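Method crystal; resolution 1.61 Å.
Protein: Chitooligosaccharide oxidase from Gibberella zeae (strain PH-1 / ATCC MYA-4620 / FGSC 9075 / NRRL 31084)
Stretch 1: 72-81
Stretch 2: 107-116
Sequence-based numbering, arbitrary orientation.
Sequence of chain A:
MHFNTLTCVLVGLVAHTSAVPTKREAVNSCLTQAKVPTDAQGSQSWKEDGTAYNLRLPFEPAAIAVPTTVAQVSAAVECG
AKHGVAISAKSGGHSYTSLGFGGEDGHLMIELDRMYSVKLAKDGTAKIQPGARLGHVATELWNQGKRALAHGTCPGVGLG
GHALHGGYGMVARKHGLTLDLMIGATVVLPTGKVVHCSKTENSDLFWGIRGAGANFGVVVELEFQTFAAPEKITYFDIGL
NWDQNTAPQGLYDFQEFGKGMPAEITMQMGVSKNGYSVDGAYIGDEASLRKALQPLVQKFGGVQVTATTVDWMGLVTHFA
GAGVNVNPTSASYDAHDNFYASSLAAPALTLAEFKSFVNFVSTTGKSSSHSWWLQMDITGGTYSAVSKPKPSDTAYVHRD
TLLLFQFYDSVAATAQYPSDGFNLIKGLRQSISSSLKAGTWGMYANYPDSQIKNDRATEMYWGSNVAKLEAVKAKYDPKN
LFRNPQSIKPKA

Stretch 1 72-81: QVSAAVECGA
Stretch 2 (107-116) HLMIELDRMY

What forms the apolar centre of the contact? Ile110, whose CA-to-CB bond points toward the helix, adopts chi1 m and chi2 t and carries CD1 to 4.0 Å from Ala76 CB and 3.8 Å from Val77 CG2. Val77, with chi1 t, meets it from a sideways CB, while the CB of Ala76, its whole side chain, points toward the strand and packs against Ile110 CD1. All three are buried.

How do the backbones run? Residues 72-81 are all helical, phi/psi near -60/-45, within a longer helix; residues 108-111 are an extended strand, phi -75 to -104 and psi 102 to 127. Their directions are nearly antiparallel, at 173°, and the axes approach to 9.7 Å. In register, Val73 CA lies 7.5 Å from Ile110 CA, and Gly80 CA lies 6.5 Å from Leu108 CA.

What closes the two ends? Leu108 (chi1 t, chi2 p) points toward the helix and places CD2 3.8 Å from Gly80 CA and 3.3 Å from Ala76 O. Gly80 suits this place, since an ideal CB on Gly80 would sit only 3.1 Å from Leu108 CD2, which is tight. At the other end Val73, chi1 t, sets CG2 3.9 Å from Met115 CE and 4.2 Å from Leu112 CD2. Met115 is m, t, m; Leu112 is m, t, its CB sideways but its tip nearer the helix.

Where does polarity enter? No hydrogen bond crosses the contact, so apolar packing, burying 263 Å² in total, joins the stretches. Beyond the strand, a type I turn from Leu112 to Met115 is closed by Met115 N to Leu112 O at 2.9 Å. Asp113 N donates to Glu111 OE2 at 3.2 Å, and Arg114 NH2 forms a salt bridge with Asp113 OD1 at 2.8 Å; none of these three polar residues touches the helix.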

# COMPACT_ATOMS: atom_id res chain seq x y z
N GLN A 72 -18.62 -15.90 11.40
CA GLN A 72 -17.64 -16.92 10.95
C GLN A 72 -16.20 -16.44 11.20
O GLN A 72 -15.34 -17.29 11.49
CB GLN A 72 -17.88 -17.29 9.51
CG GLN A 72 -19.13 -18.15 9.33
CD GLN A 72 -19.53 -18.25 7.88
OE1 GLN A 72 -18.87 -17.72 7.00
NE2 GLN A 72 -20.62 -18.98 7.63
N VAL A 73 -15.93 -15.14 11.04
CA VAL A 73 -14.58 -14.57 11.37
C VAL A 73 -14.34 -14.75 12.88
O VAL A 73 -13.23 -15.25 13.24
CB VAL A 73 -14.44 -13.10 10.93
CG1 VAL A 73 -13.06 -12.54 11.29
CG2 VAL A 73 -14.67 -12.91 9.44
N SER A 74 -15.31 -14.38 13.73
CA SER A 74 -15.19 -14.55 15.20
C SER A 74 -14.87 -16.01 15.51
O SER A 74 -13.93 -16.24 16.28
CB SER A 74 -16.41 -14.12 15.96
OG SER A 74 -16.49 -12.72 16.01
N ALA A 75 -15.65 -16.96 14.99
CA ALA A 75 -15.44 -18.40 15.27
C ALA A 75 -14.05 -18.83 14.80
O ALA A 75 -13.36 -19.60 15.50
CB ALA A 75 -16.52 -19.24 14.62
N ALA A 76 -13.61 -18.34 13.65
CA ALA A 76 -12.31 -18.74 13.10
C ALA A 76 -11.20 -18.23 14.03
O ALA A 76 -10.27 -19.02 14.32
CB ALA A 76 -12.12 -18.25 11.69
N VAL A 77 -11.28 -16.98 14.46
CA VAL A 77 -10.28 -16.40 15.38
C VAL A 77 -10.31 -17.21 16.68
O VAL A 77 -9.24 -17.59 17.16
CB VAL A 77 -10.51 -14.91 15.61
CG1 VAL A 77 -9.63 -14.35 16.72
CG2 VAL A 77 -10.29 -14.13 14.31
N GLU A 78 -11.49 -17.54 17.19
CA GLU A 78 -11.58 -18.27 18.49
C GLU A 78 -10.86 -19.60 18.35
O GLU A 78 -10.12 -20.01 19.30
CB GLU A 78 -13.04 -18.46 18.94
CG GLU A 78 -13.61 -17.21 19.56
CD GLU A 78 -15.12 -17.05 19.55
OE1 GLU A 78 -15.84 -17.98 19.09
OE2 GLU A 78 -15.56 -15.98 19.94
N CYS A 79 -11.05 -20.27 17.22
CA CYS A 79 -10.40 -21.57 16.90
C CYS A 79 -8.87 -21.43 16.88
O CYS A 79 -8.18 -22.29 17.44
CB CYS A 79 -10.88 -22.15 15.58
SG CYS A 79 -12.49 -22.96 15.72
N GLY A 80 -8.35 -20.42 16.18
CA GLY A 80 -6.90 -20.15 16.21
C GLY A 80 -6.37 -19.88 17.61
O GLY A 80 -5.34 -20.49 17.99
N ALA A 81 -7.01 -19.01 18.37
CA ALA A 81 -6.57 -18.62 19.73
C ALA A 81 -6.60 -19.87 20.62
O ALA A 81 -5.61 -20.11 21.29
CB ALA A 81 -7.42 -17.53 20.30
N HIS A 107 0.35 -20.75 9.43
CA HIS A 107 -0.67 -19.90 10.08
C HIS A 107 -2.07 -20.44 9.79
O HIS A 107 -2.22 -21.14 8.76
CB HIS A 107 -0.58 -18.44 9.61
CG HIS A 107 0.61 -17.73 10.15
ND1 HIS A 107 0.59 -16.37 10.45
CD2 HIS A 107 1.84 -18.19 10.51
CE1 HIS A 107 1.79 -16.04 10.90
NE2 HIS A 107 2.56 -17.13 10.94
N LEU A 108 -3.02 -20.03 10.60
CA LEU A 108 -4.45 -20.03 10.23
C LEU A 108 -4.62 -18.79 9.36
O LEU A 108 -4.48 -17.68 9.91
CB LEU A 108 -5.36 -19.98 11.46
CG LEU A 108 -6.84 -19.67 11.18
CD1 LEU A 108 -7.41 -20.61 10.16
CD2 LEU A 108 -7.65 -19.70 12.47
N MET A 109 -4.87 -18.99 8.07
CA MET A 109 -5.14 -17.85 7.17
C MET A 109 -6.66 -17.64 7.01
O MET A 109 -7.42 -18.62 6.74
CB MET A 109 -4.45 -17.99 5.82
CG MET A 109 -4.57 -16.72 4.95
SD MET A 109 -3.59 -16.86 3.47
CE MET A 109 -4.63 -18.01 2.55
N ILE A 110 -7.10 -16.43 7.26
CA ILE A 110 -8.53 -16.06 7.14
C ILE A 110 -8.65 -15.28 5.83
O ILE A 110 -8.21 -14.09 5.79
CB ILE A 110 -9.05 -15.34 8.38
CG1 ILE A 110 -8.82 -16.20 9.65
CG2 ILE A 110 -10.52 -14.98 8.20
CD1 ILE A 110 -9.28 -15.59 10.92
N GLU A 111 -9.15 -15.98 4.81
CA GLU A 111 -9.39 -15.42 3.46
C GLU A 111 -10.64 -14.55 3.54
O GLU A 111 -11.71 -15.05 3.91
CB GLU A 111 -9.53 -16.54 2.44
CG GLU A 111 -9.94 -16.05 1.07
CD GLU A 111 -8.85 -15.20 0.42
OE1 GLU A 111 -7.67 -15.68 0.34
OE2 GLU A 111 -9.15 -14.03 0.10
N LEU A 112 -10.57 -13.27 3.19
CA LEU A 112 -11.72 -12.33 3.34
C LEU A 112 -12.34 -11.95 1.98
O LEU A 112 -13.28 -11.15 2.00
CB LEU A 112 -11.32 -11.07 4.11
CG LEU A 112 -10.82 -11.31 5.53
CD1 LEU A 112 -10.20 -10.07 6.13
CD2 LEU A 112 -11.96 -11.84 6.40
N ASP A 113 -11.82 -12.42 0.86
CA ASP A 113 -12.24 -11.88 -0.46
C ASP A 113 -13.65 -12.36 -0.86
O ASP A 113 -14.13 -11.84 -1.89
CB ASP A 113 -11.23 -12.10 -1.59
CG ASP A 113 -11.03 -13.50 -2.11
OD1 ASP A 113 -11.79 -14.42 -1.69
OD2 ASP A 113 -10.07 -13.70 -2.92
N ARG A 114 -14.33 -13.20 -0.06
CA ARG A 114 -15.79 -13.47 -0.30
C ARG A 114 -16.64 -12.32 0.25
O ARG A 114 -17.86 -12.26 -0.04
CB ARG A 114 -16.22 -14.80 0.32
CG ARG A 114 -15.39 -16.01 -0.03
CD ARG A 114 -15.18 -16.28 -1.51
NE ARG A 114 -14.74 -17.64 -1.75
CZ ARG A 114 -13.48 -18.03 -1.80
NH1 ARG A 114 -13.19 -19.30 -2.00
NH2 ARG A 114 -12.49 -17.16 -1.63
N MET A 115 -16.07 -11.46 1.10
CA MET A 115 -16.79 -10.36 1.75
C MET A 115 -16.32 -9.04 1.13
O MET A 115 -15.28 -8.51 1.53
CB MET A 115 -16.58 -10.44 3.26
CG MET A 115 -17.41 -11.53 3.89
SD MET A 115 -17.17 -11.53 5.70
CE MET A 115 -15.55 -12.24 5.70
N TYR A 116 -17.09 -8.51 0.17
CA TYR A 116 -16.64 -7.39 -0.68
C TYR A 116 -17.74 -6.33 -0.76
O TYR A 116 -17.73 -5.52 -1.69
CB TYR A 116 -16.14 -7.90 -2.03
CG TYR A 116 -17.10 -8.76 -2.82
CD1 TYR A 116 -18.13 -8.18 -3.53
CD2 TYR A 116 -16.91 -10.12 -2.90
CE1 TYR A 116 -19.01 -8.97 -4.26
CE2 TYR A 116 -17.78 -10.92 -3.62
CZ TYR A 116 -18.83 -10.34 -4.30
OH TYR A 116 -19.65 -11.15 -5.04